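Local coordinates for iodotyrosine deiodinase (Thermotoga neapolitana DSM 4359, PDB 6PZ0), which uses FMN to catalyse the reductive dehalogenation of halotyrosines such as 3-iodo-L-tyrosine and 3,5-diiodo-L-tyrosine, releasing halide and L-tyrosine, at residues T13-K18 with G134-T139; R62-S67 with Y138-F143. All coordinates share one frame; numbering follows the deposited sequence.

How the contacts relate
The run from Gly134 to Phe143 takes part in both contacts, a worked example of one strand end and loop serving a flavin site. In contact 1 its beginning, leaving strand 134-135, lies deep in the chain against the loop 13-18; in contact 2 its continuation leans on helix 54-74, farther from the centre and only partly buried. The centres lie about 15 Å apart, and Tyr138 and Thr139 belong to both. Contact 1 joins valine packing and a straight backbone hydrogen bond to a set of polar bonds with FMN. Contact 2 works with sulfur, prolines and one weak hydrogen bond, and reaches FMN and the bound tyrosine through Tyr138 and Thr139.

Contact 1: residues T13-K18 with G134-T139. With FMN (flavin mononucleotide), chain C; TYR (tyrosine), chain D.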
ATOM      1  N   THR A  13      -0.970 -15.821  -1.336  1.00 14.01           N
ATOM      2  CA  THR A  13      -1.048 -15.989   0.105  1.00 11.91           C
ATOM      3  C   THR A  13      -0.342 -17.238   0.538  1.00 14.39           C
ATOM      4  O   THR A  13      -0.449 -18.272  -0.108  1.00 15.13           O
ATOM      5  CB  THR A  13      -2.500 -16.081   0.584  1.00 14.55           C
ATOM      6  OG1 THR A  13      -3.313 -15.126  -0.100  1.00 15.59           O
ATOM      7  CG2 THR A  13      -2.591 -15.826   2.066  1.00 17.15           C
ATOM      8  N   VAL A  14       0.352 -17.156   1.669  1.00 14.01           N
ATOM      9  CA  VAL A  14       0.883 -18.350   2.294  1.00 12.46           C
ATOM     10  C   VAL A  14       0.349 -18.391   3.729  1.00 12.06           C
ATOM     11  O   VAL A  14       0.597 -17.494   4.516  1.00 14.33           O
ATOM     12  CB  VAL A  14       2.422 -18.385   2.255  1.00 13.65           C
ATOM     13  CG1 VAL A  14       2.955 -19.604   3.004  1.00 15.61           C
ATOM     14  CG2 VAL A  14       2.929 -18.405   0.829  1.00 13.91           C
ATOM     15  N   ARG A  15      -0.431 -19.430   4.026  1.00 13.69           N
ATOM     16  CA  ARG A  15      -0.981 -19.657   5.360  1.00 13.18           C
ATOM     17  C   ARG A  15      -0.459 -20.955   5.958  1.00 15.99           C
ATOM     18  O   ARG A  15      -0.817 -21.329   7.083  1.00 16.39           O
ATOM     19  CB  ARG A  15      -2.510 -19.693   5.322  1.00 15.50           C
ATOM     20  CG  ARG A  15      -3.132 -18.407   4.847  1.00 17.46           C
ATOM     21  CD  ARG A  15      -4.636 -18.444   4.951  1.00 16.13           C
ATOM     22  NE  ARG A  15      -5.275 -17.220   4.488  1.00 16.20           N
ATOM     23  CZ  ARG A  15      -5.594 -16.962   3.223  1.00 14.97           C
ATOM     24  NH1 ARG A  15      -5.340 -17.833   2.262  1.00 17.55           N
ATOM     25  NH2 ARG A  15      -6.174 -15.822   2.916  1.00 14.21           N
ATOM     26  N   ARG A  16       0.360 -21.649   5.185  1.00 14.12           N
ATOM     27  CA  ARG A  16       1.020 -22.871   5.616  1.00 17.62           C
ATOM     28  C   ARG A  16       2.493 -22.633   5.572  1.00 17.36           C
ATOM     29  O   ARG A  16       3.040 -22.294   4.533  1.00 17.52           O
ATOM     30  CB  ARG A  16       0.681 -24.051   4.705  1.00 18.24           C
ATOM     31  CG  ARG A  16      -0.732 -24.484   4.747  1.00 19.72           C
ATOM     32  CD  ARG A  16      -0.947 -25.577   3.669  1.00 23.92           C
ATOM     33  NE  ARG A  16       0.052 -26.646   3.793  1.00 22.29           N
ATOM     34  CZ  ARG A  16      -0.083 -27.728   4.567  1.00 23.67           C
ATOM     35  NH1 ARG A  16      -1.193 -27.937   5.273  1.00 20.13           N
ATOM     36  NH2 ARG A  16       0.892 -28.624   4.615  1.00 23.89           N
ATOM     37  N   PHE A  17       3.134 -22.852   6.704  1.00 13.40           N
ATOM     38  CA  PHE A  17       4.542 -22.561   6.865  1.00 16.74           C
ATOM     39  C   PHE A  17       5.306 -23.757   7.395  1.00 24.52           C
ATOM     40  O   PHE A  17       4.777 -24.535   8.171  1.00 22.59           O
ATOM     41  CB  PHE A  17       4.710 -21.406   7.837  1.00 15.82           C
ATOM     42  CG  PHE A  17       4.125 -20.129   7.361  1.00 17.73           C
ATOM     43  CD1 PHE A  17       4.846 -19.299   6.504  1.00 19.22           C
ATOM     44  CD2 PHE A  17       2.873 -19.731   7.786  1.00 13.10           C
ATOM     45  CE1 PHE A  17       4.303 -18.105   6.074  1.00 15.54           C
ATOM     46  CE2 PHE A  17       2.327 -18.553   7.357  1.00 18.27           C
ATOM     47  CZ  PHE A  17       3.038 -17.730   6.506  1.00 15.23           C
ATOM     48  N   LYS A  18       6.555 -23.887   6.977  1.00 21.68           N
ATOM     49  CA  LYS A  18       7.498 -24.777   7.636  1.00 26.67           C
ATOM     50  C   LYS A  18       7.943 -24.211   8.974  1.00 24.12           C
ATOM     51  O   LYS A  18       7.805 -23.018   9.229  1.00 23.26           O
ATOM     52  CB  LYS A  18       8.712 -24.992   6.738  1.00 27.56           C
ATOM     53  CG  LYS A  18       8.377 -25.572   5.380  1.00 21.24           C
ATOM     54  CD  LYS A  18       9.588 -25.560   4.491  1.00 25.04           C
ATOM     55  CE  LYS A  18       9.301 -26.216   3.162  1.00 30.58           C
ATOM     56  NZ  LYS A  18      10.516 -26.147   2.306  1.00 39.01           N
ATOM     57  N   GLY A 134       7.030 -16.597   2.414  1.00 14.42           N
ATOM     58  CA  GLY A 134       5.608 -16.466   2.223  1.00 18.33           C
ATOM     59  C   GLY A 134       5.032 -15.630   3.343  1.00 17.42           C
ATOM     60  O   GLY A 134       5.616 -15.519   4.418  1.00 16.51           O
ATOM     61  N   SER A 135       3.869 -15.056   3.096  1.00 13.21           N
ATOM     62  CA  SER A 135       3.182 -14.333   4.143  0.60 12.96           C
ATOM     63  C   SER A 135       1.711 -14.171   3.827  1.00 17.19           C
ATOM     64  O   SER A 135       1.202 -14.665   2.812  1.00 12.77           O
ATOM     65  CB  SER A 135       3.807 -12.954   4.386  0.60 13.61           C
ATOM     66  OG  SER A 135       3.320 -12.413   5.606  0.60 10.49           O
ATOM     67  N   VAL A 136       1.012 -13.561   4.760  1.00 13.95           N
ATOM     68  CA  VAL A 136      -0.403 -13.246   4.589  1.00 16.54           C
ATOM     69  C   VAL A 136      -0.659 -11.987   5.408  1.00 11.63           C
ATOM     70  O   VAL A 136      -0.211 -11.897   6.539  1.00 14.31           O
ATOM     71  CB  VAL A 136      -1.371 -14.397   5.019  1.00 15.58           C
ATOM     72  CG1 VAL A 136      -1.059 -14.911   6.396  1.00 12.30           C
ATOM     73  CG2 VAL A 136      -2.801 -13.909   4.959  1.00 16.95           C
ATOM     74  N   PRO A 137      -1.323 -10.983   4.816  1.00 13.49           N
ATOM     75  CA  PRO A 137      -1.662  -9.807   5.612  1.00 14.53           C
ATOM     76  C   PRO A 137      -2.792 -10.161   6.529  1.00 16.00           C
ATOM     77  O   PRO A 137      -3.941 -10.208   6.113  1.00 20.71           O
ATOM     78  CB  PRO A 137      -2.089  -8.778   4.578  1.00 13.72           C
ATOM     79  CG  PRO A 137      -1.574  -9.284   3.273  1.00 17.03           C
ATOM     80  CD  PRO A 137      -1.591 -10.761   3.390  1.00 15.81           C
ATOM     81  N   TYR A 138      -2.457 -10.493   7.756  1.00 12.27           N
ATOM     82  CA  TYR A 138      -3.473 -10.970   8.670  1.00 10.82           C
ATOM     83  C   TYR A 138      -4.015  -9.806   9.481  1.00 15.36           C
ATOM     84  O   TYR A 138      -3.271  -9.097  10.144  1.00 12.75           O
ATOM     85  CB  TYR A 138      -2.933 -12.073   9.574  1.00 10.96           C
ATOM     86  CG  TYR A 138      -3.990 -12.434  10.559  1.00 10.69           C
ATOM     87  CD1 TYR A 138      -5.205 -12.966  10.134  1.00 10.34           C
ATOM     88  CD2 TYR A 138      -3.809 -12.200  11.904  1.00 13.75           C
ATOM     89  CE1 TYR A 138      -6.198 -13.261  11.048  1.00 10.24           C
ATOM     90  CE2 TYR A 138      -4.788 -12.479  12.813  1.00 14.10           C
ATOM     91  CZ  TYR A 138      -5.986 -13.018  12.379  1.00 16.65           C
ATOM     92  OH  TYR A 138      -6.979 -13.284  13.277  1.00 15.70           O
ATOM     93  N   THR A 139      -5.335  -9.639   9.430  1.00 14.86           N
ATOM     94  CA  THR A 139      -5.996  -8.524  10.071  1.00 15.20           C
ATOM     95  C   THR A 139      -7.144  -9.046  10.923  1.00 18.20           C
ATOM     96  O   THR A 139      -8.232  -9.244  10.417  1.00 20.24           O
ATOM     97  CB  THR A 139      -6.535  -7.522   9.030  1.00 23.00           C
ATOM     98  OG1 THR A 139      -7.429  -8.195   8.145  1.00 25.98           O
ATOM     99  CG2 THR A 139      -5.394  -6.934   8.196  1.00 25.01           C
TER
HETATM  100  N1  FMN C 301      -6.154 -13.412   4.782  1.00 10.69           N
HETATM  101  C2  FMN C 301      -6.573 -14.072   5.882  1.00 14.14           C
HETATM  102  O2  FMN C 301      -6.525 -15.286   5.906  1.00 16.08           O
HETATM  103  N3  FMN C 301      -7.039 -13.370   6.950  1.00 11.45           N
HETATM  104  C4  FMN C 301      -7.084 -12.004   6.957  1.00 12.81           C
HETATM  105  O4  FMN C 301      -7.513 -11.419   7.958  1.00 14.90           O
HETATM  106  C4A FMN C 301      -6.658 -11.316   5.823  1.00 12.61           C
HETATM  107  N5  FMN C 301      -6.696  -9.938   5.789  1.00 16.49           N
HETATM  108  C5A FMN C 301      -6.233  -9.269   4.674  1.00 13.81           C
HETATM  109  C6  FMN C 301      -6.265  -7.882   4.671  1.00 11.40           C
HETATM  110  C7  FMN C 301      -5.812  -7.177   3.561  1.00  9.88           C
HETATM  111  C7M FMN C 301      -5.843  -5.677   3.595  1.00 13.70           C
HETATM  112  C8  FMN C 301      -5.333  -7.890   2.467  1.00 12.09           C
HETATM  113  C8M FMN C 301      -4.812  -7.120   1.286  1.00 16.35           C
HETATM  114  C9  FMN C 301      -5.303  -9.282   2.457  1.00 11.41           C
HETATM  115  C9A FMN C 301      -5.766  -9.988   3.570  1.00 14.18           C
HETATM  116  N10 FMN C 301      -5.765 -11.396   3.593  1.00 13.89           N
HETATM  117  C10 FMN C 301      -6.185 -12.039   4.745  1.00 12.16           C
HETATM  118  C1' FMN C 301      -5.260 -12.195   2.435  1.00 10.43           C
HETATM  119  C2' FMN C 301      -6.328 -12.246   1.316  1.00 12.17           C
HETATM  120  O2' FMN C 301      -7.347 -13.183   1.625  1.00 13.22           O
HETATM  121  C3' FMN C 301      -5.678 -12.577  -0.026  1.00 12.07           C
HETATM  122  O3' FMN C 301      -4.839 -11.502  -0.360  1.00 12.30           O
HETATM  123  C4' FMN C 301      -6.690 -12.811  -1.163  1.00 12.12           C
HETATM  124  O4' FMN C 301      -7.444 -13.962  -0.864  1.00 14.22           O
HETATM  125  C5' FMN C 301      -5.968 -13.039  -2.466  1.00 11.75           C
HETATM  126  O5' FMN C 301      -5.062 -14.102  -2.295  1.00 12.77           O
HETATM  127  P   FMN C 301      -4.178 -14.579  -3.511  1.00 15.15           P
HETATM  128  O1P FMN C 301      -3.418 -15.832  -3.059  1.00 14.38           O
HETATM  129  O2P FMN C 301      -3.190 -13.497  -3.868  1.00 15.59           O
HETATM  130  O3P FMN C 301      -5.064 -14.842  -4.717  1.00 16.09           O
HETATM  131  N   TYR D 302      -9.752 -12.038   9.430  1.00 15.68           N
HETATM  132  CA  TYR D 302     -10.631 -13.185   9.174  1.00 18.20           C
HETATM  133  C   TYR D 302      -9.829 -14.463   8.969  1.00 19.60           C
HETATM  134  O   TYR D 302     -10.403 -15.554   8.835  1.00 19.45           O
HETATM  135  CB  TYR D 302     -11.526 -12.912   7.964  1.00 15.75           C
HETATM  136  CG  TYR D 302     -10.823 -12.583   6.666  1.00 15.10           C
HETATM  137  CD1 TYR D 302     -10.210 -13.567   5.908  1.00 16.34           C
HETATM  138  CD2 TYR D 302     -10.815 -11.284   6.176  1.00 20.49           C
HETATM  139  CE1 TYR D 302      -9.579 -13.265   4.706  1.00 11.55           C
HETATM  140  CE2 TYR D 302     -10.203 -10.979   4.958  1.00 14.36           C
HETATM  141  CZ  TYR D 302      -9.582 -11.969   4.250  1.00 11.25           C
HETATM  142  OH  TYR D 302      -8.964 -11.654   3.061  1.00 15.39           O
HETATM  143  OXT TYR D 302      -8.588 -14.412   8.930  1.00 14.84           O
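Val136 lies between Thr13 and the flavin, and it has the most surface buried by this contact. A chi1 of 51° for CG1 leaves its CG2 anti to the backbone N, where it meets Thr13 CG2 at 3.5 Å, a tight fit for two methyls, and lies 3.4 Å from FMN N1. The other branch, CG1, rests against the backbone O of Val14.

Val14 sits over Gly134, its CG2 3.6 Å from Gly134 CA, where a side chain on Gly134 would collide with it. Beside this packing, Val14 N donates to Ser135 O over 2.9 Å; the bond is nearly straight (167°), although the donor stands above the carbonyl plane. Phe17 presents its edge to the same backbone, CE1 being 3.3 Å from Gly134 O, while Val14 CG1 covers one ring face near the rim.

Arg15 stretches past Val136 to the flavin: NE reaches FMN O2 at 2.7 Å and NH2 reaches FMN N1 at 3.0 Å, with Thr13 CG2 over the guanidinium centre. Thr13 N binds FMN O1P at 3.0 Å. The loop thus reaches both phosphate and pyrimidine end, sharing the FMN site of this nitroreductase-family enzyme with Arg176, Tyr174 and Thr139.

Contact 2: residues R62-S67 with Y138-F143; sequences RVCERS and YTPPDF. With FMN (flavin mononucleotide), chain C; TYR (tyrosine), chain D.
Cys64 and Ser67, one helical turn apart on helix 54-74, face the irregular segment 138-143, with Cys64 nearest to Pro140 and Ser67 to Pro141 in CA-CA distance (5.8 Å between the CA atoms of Cys64 and Pro140). Within the helix Ser67 N donates to Val63 O, and the loop passes beside it on the way to helix 144-149.

Tyr138 meets the helix through the edge that carries CE2 and OH. Cys64 SG lies in the plane of the ring, 3.7 Å from Tyr138 CE2, a sulfur-aromatic contact made at the edge and not over a face; Cys64 CB approaches Tyr138 OH. The sulfur also touches Pro140 CG, so it is wedged between ring edge and proline. With CG anti to the backbone N (chi1 175°), the ring turns another part of its edge to the bound tyrosine, Tyr138 CE1 being 3.4 Å from its OXT; Tyr138 CD1 is 3.5 Å from FMN O4. Its hydroxyl is hydrogen-bonded to Glu68, which also hydrogen-bonds the bound tyrosine. Replacing this ring by alanine is likely to leave Glu68 without its phenol partner and to open a gap between Cys64 and the ligands.

Ser67 OG nestles against the Pro141 ring, 3.3 Å from Pro141 CB. It also accepts a weak, strongly bent bond from Asp142 N (angle 121°), while Asp142 OD1 caps the backbone N of Arg144 at the turn into helix 144-149.

On the side of the loop turned from the helix, Thr139 N donates to FMN O4 at 3.2 Å. The chemistry, mostly apolar with one weak bond, implies that packing joins the loop to the helix, while Tyr138 touches the ligands with its ring and, through its hydroxyl, probably also helps to position Glu68.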
ATOM      1  N   ARG A  62      -4.062 -16.740  20.355  1.00 13.66           N
ATOM      2  CA  ARG A  62      -5.301 -17.000  21.069  1.00 13.44           C
ATOM      3  C   ARG A  62      -6.155 -15.739  21.141  1.00 16.17           C
ATOM      4  O   ARG A  62      -7.372 -15.790  20.993  1.00 13.73           O
ATOM      5  CB  ARG A  62      -4.988 -17.572  22.455  1.00 14.42           C
ATOM      6  CG  ARG A  62      -4.368 -18.966  22.390  1.00 13.14           C
ATOM      7  CD  ARG A  62      -4.247 -19.613  23.766  1.00 18.24           C
ATOM      8  NE  ARG A  62      -3.176 -18.976  24.520  1.00 17.46           N
ATOM      9  CZ  ARG A  62      -1.890 -19.311  24.437  1.00 18.48           C
ATOM     10  NH1 ARG A  62      -1.492 -20.293  23.634  1.00 22.94           N
ATOM     11  NH2 ARG A  62      -0.996 -18.652  25.153  1.00 17.87           N
ATOM     12  N   VAL A  63      -5.541 -14.583  21.344  1.00 11.70           N
ATOM     13  CA  VAL A  63      -6.318 -13.342  21.291  1.00 12.56           C
ATOM     14  C   VAL A  63      -7.004 -13.138  19.944  1.00 14.91           C
ATOM     15  O   VAL A  63      -8.183 -12.764  19.878  1.00 17.34           O
ATOM     16  CB  VAL A  63      -5.409 -12.144  21.624  1.00 16.34           C
ATOM     17  CG1 VAL A  63      -6.020 -10.837  21.194  1.00 24.41           C
ATOM     18  CG2 VAL A  63      -5.139 -12.151  23.112  1.00 20.84           C
ATOM     19  N   CYS A  64      -6.272 -13.388  18.867  1.00 16.67           N
ATOM     20  CA  CYS A  64      -6.839 -13.251  17.524  1.00 12.81           C
ATOM     21  C   CYS A  64      -7.954 -14.255  17.271  1.00 12.06           C
ATOM     22  O   CYS A  64      -8.995 -13.913  16.714  1.00 15.74           O
ATOM     23  CB  CYS A  64      -5.760 -13.414  16.477  1.00 10.70           C
ATOM     24  SG  CYS A  64      -4.651 -12.001  16.518  1.00 14.27           S
ATOM     25  N   GLU A  65      -7.720 -15.490  17.678  1.00 13.11           N
ATOM     26  CA  GLU A  65      -8.688 -16.551  17.484  1.00 18.13           C
ATOM     27  C   GLU A  65      -9.966 -16.214  18.214  1.00 18.97           C
ATOM     28  O   GLU A  65     -11.063 -16.401  17.679  1.00 14.44           O
ATOM     29  CB  GLU A  65      -8.124 -17.881  17.952  1.00 18.75           C
ATOM     30  CG  GLU A  65      -7.185 -18.479  16.956  1.00 18.08           C
ATOM     31  CD  GLU A  65      -6.694 -19.843  17.335  1.00 20.21           C
ATOM     32  OE1 GLU A  65      -6.840 -20.241  18.524  1.00 19.87           O
ATOM     33  OE2 GLU A  65      -6.152 -20.514  16.435  1.00 20.25           O
ATOM     34  N   ARG A  66      -9.838 -15.685  19.425  1.00 17.06           N
ATOM     35  CA  ARG A  66     -11.027 -15.355  20.198  1.00 19.53           C
ATOM     36  C   ARG A  66     -11.813 -14.288  19.453  1.00 23.99           C
ATOM     37  O   ARG A  66     -13.027 -14.387  19.280  1.00 21.06           O
ATOM     38  CB  ARG A  66     -10.664 -14.868  21.600  1.00 20.10           C
ATOM     39  CG  ARG A  66     -11.800 -14.164  22.323  1.00 31.17           C
ATOM     40  CD  ARG A  66     -12.913 -15.117  22.579  1.00 29.41           C
ATOM     41  NE  ARG A  66     -13.986 -15.038  21.590  1.00 35.15           N
ATOM     42  CZ  ARG A  66     -15.060 -15.824  21.607  1.00 35.64           C
ATOM     43  NH1 ARG A  66     -15.191 -16.738  22.558  1.00 37.65           N
ATOM     44  NH2 ARG A  66     -15.999 -15.702  20.677  1.00 43.79           N
ATOM     45  N   SER A  67     -11.089 -13.268  19.015  1.00 17.17           N
ATOM     46  CA  SER A  67     -11.675 -12.153  18.282  1.00 17.61           C
ATOM     47  C   SER A  67     -12.349 -12.668  17.009  1.00 16.37           C
ATOM     48  O   SER A  67     -13.461 -12.257  16.701  1.00 19.17           O
ATOM     49  CB  SER A  67     -10.593 -11.111  17.946  1.00 25.72           C
ATOM     50  OG  SER A  67     -11.141  -9.943  17.354  1.00 32.81           O
ATOM     51  N   TYR A 138      -2.457 -10.493   7.756  1.00 12.27           N
ATOM     52  CA  TYR A 138      -3.473 -10.970   8.670  1.00 10.82           C
ATOM     53  C   TYR A 138      -4.015  -9.806   9.481  1.00 15.36           C
ATOM     54  O   TYR A 138      -3.271  -9.097  10.144  1.00 12.75           O
ATOM     55  CB  TYR A 138      -2.933 -12.073   9.574  1.00 10.96           C
ATOM     56  CG  TYR A 138      -3.990 -12.434  10.559  1.00 10.69           C
ATOM     57  CD1 TYR A 138      -5.205 -12.966  10.134  1.00 10.34           C
ATOM     58  CD2 TYR A 138      -3.809 -12.200  11.904  1.00 13.75           C
ATOM     59  CE1 TYR A 138      -6.198 -13.261  11.048  1.00 10.24           C
ATOM     60  CE2 TYR A 138      -4.788 -12.479  12.813  1.00 14.10           C
ATOM     61  CZ  TYR A 138      -5.986 -13.018  12.379  1.00 16.65           C
ATOM     62  OH  TYR A 138      -6.979 -13.284  13.277  1.00 15.70           O
ATOM     63  N   THR A 139      -5.335  -9.639   9.430  1.00 14.86           N
ATOM     64  CA  THR A 139      -5.996  -8.524  10.071  1.00 15.20           C
ATOM     65  C   THR A 139      -7.144  -9.046  10.923  1.00 18.20           C
ATOM     66  O   THR A 139      -8.232  -9.244  10.417  1.00 20.24           O
ATOM     67  CB  THR A 139      -6.535  -7.522   9.030  1.00 23.00           C
ATOM     68  OG1 THR A 139      -7.429  -8.195   8.145  1.00 25.98           O
ATOM     69  CG2 THR A 139      -5.394  -6.934   8.196  1.00 25.01           C
ATOM     70  N   PRO A 140      -6.902  -9.284  12.218  1.00 18.93           N
ATOM     71  CA  PRO A 140      -7.994  -9.729  13.098  1.00 16.63           C
ATOM     72  C   PRO A 140      -9.010  -8.617  13.318  1.00 24.55           C
ATOM     73  O   PRO A 140      -8.709  -7.464  13.052  1.00 17.08           O
ATOM     74  CB  PRO A 140      -7.281 -10.074  14.396  1.00 17.24           C
ATOM     75  CG  PRO A 140      -6.079  -9.164  14.395  1.00 17.76           C
ATOM     76  CD  PRO A 140      -5.664  -9.031  12.958  1.00 22.06           C
ATOM     77  N   PRO A 141     -10.205  -8.959  13.807  1.00 21.59           N
ATOM     78  CA  PRO A 141     -11.276  -7.974  13.980  1.00 30.05           C
ATOM     79  C   PRO A 141     -10.902  -6.845  14.914  1.00 31.66           C
ATOM     80  O   PRO A 141     -11.346  -5.712  14.714  1.00 34.65           O
ATOM     81  CB  PRO A 141     -12.421  -8.792  14.584  1.00 26.42           C
ATOM     82  CG  PRO A 141     -12.154 -10.194  14.208  1.00 26.16           C
ATOM     83  CD  PRO A 141     -10.653 -10.330  14.108  1.00 18.44           C
ATOM     84  N   ASP A 142     -10.116  -7.172  15.935  1.00 25.25           N
ATOM     85  CA  ASP A 142      -9.725  -6.218  16.953  1.00 36.85           C
ATOM     86  C   ASP A 142      -8.220  -6.315  17.124  1.00 34.55           C
ATOM     87  O   ASP A 142      -7.672  -7.401  17.265  1.00 33.93           O
ATOM     88  CB  ASP A 142     -10.447  -6.494  18.278  1.00 43.87           C
ATOM     89  CG  ASP A 142     -10.147  -5.449  19.347  1.00 58.26           C
ATOM     90  OD1 ASP A 142      -9.809  -4.290  19.000  1.00 51.58           O
ATOM     91  OD2 ASP A 142     -10.261  -5.793  20.544  1.00 62.94           O
ATOM     92  N   PHE A 143      -7.560  -5.170  17.073  1.00 21.75           N
ATOM     93  CA  PHE A 143      -6.105  -5.117  17.200  1.00 21.70           C
ATOM     94  C   PHE A 143      -5.675  -4.668  18.584  1.00 24.61           C
ATOM     95  O   PHE A 143      -4.503  -4.800  18.939  1.00 21.75           O
ATOM     96  CB  PHE A 143      -5.515  -4.164  16.177  1.00 27.99           C
ATOM     97  CG  PHE A 143      -5.096  -4.810  14.890  1.00 26.44           C
ATOM     98  CD1 PHE A 143      -4.186  -5.851  14.876  1.00 27.39           C
ATOM     99  CD2 PHE A 143      -5.561  -4.321  13.694  1.00 31.88           C
ATOM    100  CE1 PHE A 143      -3.766  -6.407  13.679  1.00 24.73           C
ATOM    101  CE2 PHE A 143      -5.150  -4.874  12.491  1.00 28.60           C
ATOM    102  CZ  PHE A 143      -4.251  -5.910  12.487  1.00 24.39           C
TER
HETATM  103  N1  FMN C 301      -6.154 -13.412   4.782  1.00 10.69           N
HETATM  104  C2  FMN C 301      -6.573 -14.072   5.882  1.00 14.14           C
HETATM  105  O2  FMN C 301      -6.525 -15.286   5.906  1.00 16.08           O
HETATM  106  N3  FMN C 301      -7.039 -13.370   6.950  1.00 11.45           N
HETATM  107  C4  FMN C 301      -7.084 -12.004   6.957  1.00 12.81           C
HETATM  108  O4  FMN C 301      -7.513 -11.419   7.958  1.00 14.90           O
HETATM  109  C4A FMN C 301      -6.658 -11.316   5.823  1.00 12.61           C
HETATM  110  N5  FMN C 301      -6.696  -9.938   5.789  1.00 16.49           N
HETATM  111  C5A FMN C 301      -6.233  -9.269   4.674  1.00 13.81           C
HETATM  112  C6  FMN C 301      -6.265  -7.882   4.671  1.00 11.40           C
HETATM  113  C7  FMN C 301      -5.812  -7.177   3.561  1.00  9.88           C
HETATM  114  C7M FMN C 301      -5.843  -5.677   3.595  1.00 13.70           C
HETATM  115  C8  FMN C 301      -5.333  -7.890   2.467  1.00 12.09           C
HETATM  116  C8M FMN C 301      -4.812  -7.120   1.286  1.00 16.35           C
HETATM  117  C9  FMN C 301      -5.303  -9.282   2.457  1.00 11.41           C
HETATM  118  C9A FMN C 301      -5.766  -9.988   3.570  1.00 14.18           C
HETATM  119  N10 FMN C 301      -5.765 -11.396   3.593  1.00 13.89           N
HETATM  120  C10 FMN C 301      -6.185 -12.039   4.745  1.00 12.16           C
HETATM  121  C1' FMN C 301      -5.260 -12.195   2.435  1.00 10.43           C
HETATM  122  C2' FMN C 301      -6.328 -12.246   1.316  1.00 12.17           C
HETATM  123  O2' FMN C 301      -7.347 -13.183   1.625  1.00 13.22           O
HETATM  124  C3' FMN C 301      -5.678 -12.577  -0.026  1.00 12.07           C
HETATM  125  O3' FMN C 301      -4.839 -11.502  -0.360  1.00 12.30           O
HETATM  126  C4' FMN C 301      -6.690 -12.811  -1.163  1.00 12.12           C
HETATM  127  O4' FMN C 301      -7.444 -13.962  -0.864  1.00 14.22           O
HETATM  128  C5' FMN C 301      -5.968 -13.039  -2.466  1.00 11.75           C
HETATM  129  O5' FMN C 301      -5.062 -14.102  -2.295  1.00 12.77           O
HETATM  130  P   FMN C 301      -4.178 -14.579  -3.511  1.00 15.15           P
HETATM  131  O1P FMN C 301      -3.418 -15.832  -3.059  1.00 14.38           O
HETATM  132  O2P FMN C 301      -3.190 -13.497  -3.868  1.00 15.59           O
HETATM  133  O3P FMN C 301      -5.064 -14.842  -4.717  1.00 16.09           O
HETATM  134  N   TYR D 302      -9.752 -12.038   9.430  1.00 15.68           N
HETATM  135  CA  TYR D 302     -10.631 -13.185   9.174  1.00 18.20           C
HETATM  136  C   TYR D 302      -9.829 -14.463   8.969  1.00 19.60           C
HETATM  137  O   TYR D 302     -10.403 -15.554   8.835  1.00 19.45           O
HETATM  138  CB  TYR D 302     -11.526 -12.912   7.964  1.00 15.75           C
HETATM  139  CG  TYR D 302     -10.823 -12.583   6.666  1.00 15.10           C
HETATM  140  CD1 TYR D 302     -10.210 -13.567   5.908  1.00 16.34           C
HETATM  141  CD2 TYR D 302     -10.815 -11.284   6.176  1.00 20.49           C
HETATM  142  CE1 TYR D 302      -9.579 -13.265   4.706  1.00 11.55           C
HETATM  143  CE2 TYR D 302     -10.203 -10.979   4.958  1.00 14.36           C
HETATM  144  CZ  TYR D 302      -9.582 -11.969   4.250  1.00 11.25           C
HETATM  145  OH  TYR D 302      -8.964 -11.654   3.061  1.00 15.39           O
HETATM  146  OXT TYR D 302      -8.588 -14.412   8.930  1.00 14.84           O